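Side-chain contacts in histidine--tRNA ligase (Staphylococcus aureus, PDB 1QE0), which catalyses the ATP-dependent attachment of L-histidine to tRNA(His), releasing AMP and diphosphate, as a homodimeric class II aminoacyl-tRNA synthetase: residues Met146-Tyr151 with Leu245-Thr250; Val346-His351 with Ile384-Gln389. All coordinates share one frame; numbering follows the deposited sequence.

Contact 1. Residues Met146-Tyr151 with Leu245-Thr250. Unlike the reference sequence in segment 245-250: T250 (reference Ile).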
loop_
_atom_site.group_PDB
_atom_site.type_symbol
_atom_site.label_atom_id
_atom_site.label_comp_id
_atom_site.label_asym_id
_atom_site.label_seq_id
_atom_site.Cartn_x
_atom_site.Cartn_y
_atom_site.Cartn_z
ATOM N N MET A 146 6.737 -5.554 17.698
ATOM C CA MET A 146 6.481 -5.017 16.355
ATOM C C MET A 146 5.721 -3.680 16.404
ATOM O O MET A 146 6.161 -2.692 15.798
ATOM C CB MET A 146 5.685 -6.038 15.515
ATOM C CG MET A 146 5.335 -5.573 14.105
ATOM S SD MET A 146 3.970 -6.522 13.383
ATOM C CE MET A 146 4.778 -7.941 12.949
ATOM N N VAL A 147 4.588 -3.649 17.121
ATOM C CA VAL A 147 3.791 -2.435 17.200
ATOM C C VAL A 147 4.674 -1.319 17.743
ATOM O O VAL A 147 4.502 -0.166 17.381
ATOM C CB VAL A 147 2.476 -2.632 18.009
ATOM C CG1 VAL A 147 2.771 -3.070 19.399
ATOM C CG2 VAL A 147 1.667 -1.348 18.046
ATOM N N MET A 148 5.692 -1.679 18.523
ATOM C CA MET A 148 6.606 -0.690 19.069
ATOM C C MET A 148 7.606 -0.317 17.989
ATOM O O MET A 148 7.926 0.863 17.776
ATOM C CB MET A 148 7.351 -1.276 20.250
ATOM C CG MET A 148 7.710 -0.246 21.265
ATOM S SD MET A 148 6.235 0.283 22.106
ATOM C CE MET A 148 6.953 0.767 23.629
ATOM N N HIS A 149 8.085 -1.332 17.287
ATOM C CA HIS A 149 9.049 -1.138 16.235
ATOM C C HIS A 149 8.474 -0.219 15.149
ATOM O O HIS A 149 9.122 0.746 14.742
ATOM C CB HIS A 149 9.453 -2.493 15.665
ATOM C CG HIS A 149 10.674 -2.485 14.811
ATOM N ND1 HIS A 149 11.159 -3.573 14.148
ATOM C CD2 HIS A 149 11.522 -1.465 14.479
ATOM C CE1 HIS A 149 12.224 -3.265 13.451
ATOM N NE2 HIS A 149 12.467 -1.986 13.631
ATOM N N ILE A 150 7.256 -0.490 14.693
ATOM C CA ILE A 150 6.656 0.328 13.629
ATOM C C ILE A 150 6.808 1.816 13.905
ATOM O O ILE A 150 7.496 2.528 13.159
ATOM C CB ILE A 150 5.159 -0.018 13.412
ATOM C CG1 ILE A 150 5.057 -1.347 12.670
ATOM C CG2 ILE A 150 4.439 1.092 12.650
ATOM C CD1 ILE A 150 3.702 -2.001 12.782
ATOM N N TYR A 151 6.214 2.257 15.014
ATOM C CA TYR A 151 6.232 3.650 15.415
ATOM C C TYR A 151 7.613 4.181 15.722
ATOM O O TYR A 151 7.935 5.317 15.369
ATOM C CB TYR A 151 5.310 3.863 16.584
ATOM C CG TYR A 151 3.897 3.680 16.198
ATOM C CD1 TYR A 151 3.195 4.702 15.604
ATOM C CD2 TYR A 151 3.256 2.504 16.427
ATOM C CE1 TYR A 151 1.872 4.556 15.249
ATOM C CE2 TYR A 151 1.926 2.335 16.079
ATOM C CZ TYR A 151 1.239 3.369 15.494
ATOM O OH TYR A 151 -0.091 3.217 15.177
ATOM N N LEU A 245 13.153 -8.201 26.090
ATOM C CA LEU A 245 13.387 -7.341 24.935
ATOM C C LEU A 245 13.584 -5.883 25.346
ATOM O O LEU A 245 13.836 -5.024 24.496
ATOM C CB LEU A 245 12.204 -7.431 23.958
ATOM C CG LEU A 245 11.648 -8.800 23.618
ATOM C CD1 LEU A 245 10.283 -8.673 23.001
ATOM C CD2 LEU A 245 12.572 -9.488 22.685
ATOM N N GLY A 246 13.355 -5.580 26.619
ATOM C CA GLY A 246 13.534 -4.220 27.082
ATOM C C GLY A 246 12.485 -3.263 26.577
ATOM O O GLY A 246 12.778 -2.117 26.248
ATOM N N ILE A 247 11.256 -3.738 26.519
ATOM C CA ILE A 247 10.138 -2.931 26.071
ATOM C C ILE A 247 9.389 -2.486 27.322
ATOM O O ILE A 247 9.104 -3.277 28.204
ATOM C CB ILE A 247 9.260 -3.735 25.113
ATOM C CG1 ILE A 247 10.109 -4.083 23.879
ATOM C CG2 ILE A 247 8.001 -2.960 24.768
ATOM C CD1 ILE A 247 9.534 -5.130 22.952
ATOM N N PRO A 248 9.234 -1.178 27.492
ATOM C CA PRO A 248 8.533 -0.675 28.664
ATOM C C PRO A 248 7.039 -0.752 28.412
ATOM O O PRO A 248 6.610 -0.587 27.266
ATOM C CB PRO A 248 9.012 0.776 28.738
ATOM C CG PRO A 248 10.277 0.804 27.926
ATOM C CD PRO A 248 9.896 -0.077 26.785
ATOM N N TYR A 249 6.261 -0.975 29.476
ATOM C CA TYR A 249 4.823 -1.096 29.372
ATOM C C TYR A 249 4.121 -0.691 30.657
ATOM O O TYR A 249 4.666 -0.800 31.755
ATOM C CB TYR A 249 4.466 -2.537 29.089
ATOM C CG TYR A 249 4.825 -3.435 30.219
ATOM C CD1 TYR A 249 3.954 -3.614 31.279
ATOM C CD2 TYR A 249 6.043 -4.099 30.242
ATOM C CE1 TYR A 249 4.275 -4.432 32.347
ATOM C CE2 TYR A 249 6.384 -4.930 31.308
ATOM C CZ TYR A 249 5.490 -5.093 32.363
ATOM O OH TYR A 249 5.793 -5.925 33.423
ATOM N N THR A 250 2.857 -0.338 30.517
ATOM C CA THR A 250 2.049 0.070 31.639
ATOM C C THR A 250 0.885 -0.914 31.674
ATOM O O THR A 250 0.241 -1.169 30.657
ATOM C CB THR A 250 1.493 1.539 31.457
ATOM O OG1 THR A 250 2.431 2.358 30.736
ATOM C CG2 THR A 250 1.254 2.193 32.816
#

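Contact 2. Residues Val346-His351 with Ile384-Gln389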
loop_
_atom_site.group_PDB
_atom_site.type_symbol
_atom_site.label_atom_id
_atom_site.label_comp_id
_atom_site.label_asym_id
_atom_site.label_seq_id
_atom_site.Cartn_x
_atom_site.Cartn_y
_atom_site.Cartn_z
ATOM N N VAL A 346 13.765 16.403 -26.452
ATOM C CA VAL A 346 12.814 15.275 -26.448
ATOM C C VAL A 346 13.507 13.927 -26.424
ATOM O O VAL A 346 13.194 13.104 -25.582
ATOM C CB VAL A 346 11.763 15.341 -27.608
ATOM C CG1 VAL A 346 10.872 14.122 -27.583
ATOM C CG2 VAL A 346 10.873 16.557 -27.434
ATOM N N LYS A 347 14.453 13.701 -27.324
ATOM C CA LYS A 347 15.201 12.460 -27.329
ATOM C C LYS A 347 15.975 12.381 -26.002
ATOM O O LYS A 347 15.955 11.357 -25.324
ATOM C CB LYS A 347 16.212 12.439 -28.471
ATOM C CG LYS A 347 15.700 12.827 -29.855
ATOM C CD LYS A 347 16.848 12.732 -30.862
ATOM C CE LYS A 347 16.514 13.396 -32.170
ATOM N NZ LYS A 347 16.771 14.852 -32.196
ATOM N N LEU A 348 16.628 13.477 -25.621
ATOM C CA LEU A 348 17.407 13.556 -24.372
ATOM C C LEU A 348 16.626 13.087 -23.142
ATOM O O LEU A 348 17.107 12.285 -22.356
ATOM C CB LEU A 348 17.895 14.990 -24.136
ATOM C CG LEU A 348 18.806 15.270 -22.930
ATOM C CD1 LEU A 348 20.064 14.415 -23.014
ATOM C CD2 LEU A 348 19.200 16.738 -22.863
ATOM N N LEU A 349 15.427 13.622 -22.983
ATOM C CA LEU A 349 14.525 13.306 -21.889
ATOM C C LEU A 349 14.229 11.822 -21.864
ATOM O O LEU A 349 14.250 11.187 -20.818
ATOM C CB LEU A 349 13.237 14.036 -22.126
ATOM C CG LEU A 349 12.720 14.757 -20.945
ATOM C CD1 LEU A 349 13.846 15.448 -20.356
ATOM C CD2 LEU A 349 11.692 15.746 -21.414
ATOM N N ASN A 350 13.856 11.296 -23.021
ATOM C CA ASN A 350 13.549 9.892 -23.171
ATOM C C ASN A 350 14.783 9.120 -22.718
ATOM O O ASN A 350 14.691 8.111 -22.019
ATOM C CB ASN A 350 13.261 9.646 -24.642
ATOM C CG ASN A 350 13.429 8.207 -25.054
ATOM O OD1 ASN A 350 12.680 7.338 -24.598
ATOM N ND2 ASN A 350 14.395 7.943 -25.951
ATOM N N HIS A 351 15.955 9.671 -23.016
ATOM C CA HIS A 351 17.222 9.031 -22.656
ATOM C C HIS A 351 17.450 8.965 -21.165
ATOM O O HIS A 351 17.731 7.918 -20.591
ATOM C CB HIS A 351 18.398 9.780 -23.278
ATOM C CG HIS A 351 19.441 8.868 -23.837
ATOM N ND1 HIS A 351 20.574 8.485 -23.130
ATOM C CD2 HIS A 351 19.430 8.146 -24.980
ATOM C CE1 HIS A 351 21.200 7.554 -23.820
ATOM N NE2 HIS A 351 20.532 7.326 -24.945
ATOM N N ILE A 384 19.953 22.884 -17.281
ATOM C CA ILE A 384 20.753 23.032 -18.495
ATOM C C ILE A 384 19.903 23.821 -19.502
ATOM O O ILE A 384 18.659 23.724 -19.482
ATOM C CB ILE A 384 21.216 21.702 -19.128
ATOM C CG1 ILE A 384 20.040 20.873 -19.555
ATOM C CG2 ILE A 384 22.123 20.942 -18.223
ATOM C CD1 ILE A 384 20.482 19.702 -20.357
ATOM N N VAL A 385 20.566 24.676 -20.295
ATOM C CA VAL A 385 19.903 25.496 -21.319
ATOM C C VAL A 385 20.501 25.070 -22.636
ATOM O O VAL A 385 21.671 25.357 -22.879
ATOM C CB VAL A 385 20.198 26.992 -21.143
ATOM C CG1 VAL A 385 19.481 27.806 -22.241
ATOM C CG2 VAL A 385 19.778 27.479 -19.737
ATOM N N ILE A 386 19.755 24.295 -23.426
ATOM C CA ILE A 386 20.238 23.811 -24.715
ATOM C C ILE A 386 19.765 24.769 -25.774
ATOM O O ILE A 386 18.574 25.053 -25.876
ATOM C CB ILE A 386 19.696 22.419 -25.083
ATOM C CG1 ILE A 386 19.976 21.404 -23.984
ATOM C CG2 ILE A 386 20.381 21.914 -26.330
ATOM C CD1 ILE A 386 19.354 20.077 -24.260
ATOM N N GLY A 387 20.718 25.270 -26.542
ATOM C CA GLY A 387 20.440 26.203 -27.615
ATOM C C GLY A 387 21.273 25.719 -28.777
ATOM O O GLY A 387 22.070 24.811 -28.605
ATOM N N ASP A 388 21.204 26.376 -29.918
ATOM C CA ASP A 388 21.959 25.895 -31.052
ATOM C C ASP A 388 23.480 25.986 -30.908
ATOM O O ASP A 388 24.196 25.156 -31.464
ATOM C CB ASP A 388 21.450 26.529 -32.349
ATOM C CG ASP A 388 19.895 26.617 -32.423
ATOM O OD1 ASP A 388 19.398 27.505 -33.171
ATOM O OD2 ASP A 388 19.175 25.832 -31.742
ATOM N N GLN A 389 23.992 26.928 -30.128
ATOM C CA GLN A 389 25.438 26.996 -29.991
ATOM C C GLN A 389 25.935 25.786 -29.226
ATOM O O GLN A 389 26.938 25.187 -29.588
ATOM C CB GLN A 389 25.907 28.301 -29.352
ATOM C CG GLN A 389 25.152 28.715 -28.111
ATOM C CD GLN A 389 25.764 29.958 -27.435
ATOM O OE1 GLN A 389 26.975 30.133 -27.440
ATOM N NE2 GLN A 389 24.914 30.820 -26.863
#

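Contact 1. Residues Met146-Tyr151 with Leu245-Thr250
M148 reaches off helix 137-153 to meet I247 and P248, which follow a Schellman motif at the end of helix 231-245. In that motif G246, with its positive phi of 71°, breaks the helix and turns the chain toward strand 250-251, which pairs in parallel with strand 159-165 in the large sheet of the class II catalytic domain. The case illustrates how one flexible side chain can bridge a helix and a loop whose backbones stay well apart: the nearest CA atoms, those of M148 and I247, are 8.2 Å from each other.

The close packing is concentrated at a single methyl group. M148 bends at its second torsion (chi2 71°) and then runs out nearly extended through SD, carrying CE to the loop. There CE lies 4.0 Å from CG2 of I247, the branch set opposite the backbone N, and the two side chains slide past each other in opposite directions. M148 itself is buried, and it also touches L161 on strand 159-165. Its helical neighbour H149 faces other partners, bonding through ND1 to the hydroxyl of Y33 and stacking its ring on that of H354 of the second subunit.

Toward solvent the contact thins. I247 is partly exposed, and P248 is exposed and takes part loosely at the margin, its ring carbon CD standing 4.4 Å from CE of M148. No hydrogen bond joins the two segments, and together they bury 111 Å², so the loop is held here by packing alone. The same methionine methyl also meets the backbone, CE of M148 lying 3.9 Å from the carbonyl O of P248.

Contact 2. Residues Val346-His351 with Ile384-Gln389
With CG opposite the backbone N (chi1 -176°), L348 projects from helix 338-353 toward I384 and I386 on strand 382-386. The two isoleucines answer differently: I384 places CG1 between its backbone N and carbonyl carbon (chi1 62°), whereas I386 turns CG1 away from its carbonyl carbon. Both then extend to CD1, and the two ends converge on one branch of the leucine. CD2 of L348 lies 3.6 Å from CD1 of I386, the side chains passing at a slant, and 4.1 Å from CD1 of I384, which it meets tip to tip.

This is helix-on-sheet packing in the anticodon binding domain. Helix 338-353 connects the adjacent parallel strands 332-336 and 359-361 in a beta-alpha-beta crossover, and L348 extends its cover past I334 to strand 382-386 on the other side of strand 332-336. A341 and Y344, earlier on the helix, also pack on I386. Beyond the strand, G387 is the N-cap residue of helix 388-393.

All three touching residues are buried; the two segments bury 78 Å² in all, with no hydrogen bond between them. With methyl groups alone meeting across the interface, the attraction is dispersive and hydrophobic, so it depends on how the branches fit and imposes no bonding direction.

How the contacts relate
Following the chain from the N terminus, contact 1 closes first, returning the polypeptide from the end of helix 231-245 to helix 137-153 after 93 intervening residues. Contact 2 opens later and closes a shorter loop of 32 residues, so the two stand in series and neither nest nor cross. Contact 1 belongs to the catalytic domain, contact 2 to the anticodon binding domain; their centres are 52 Å apart, and their nearest atoms about 36 Å. Across the dimer interface their segments do meet: L245, in segment 245-250, packs on N350 of the second subunit, in its segment 346-351, so the end of helix 231-245 lies against helix 338-353 of the other subunit's anticodon binding domain.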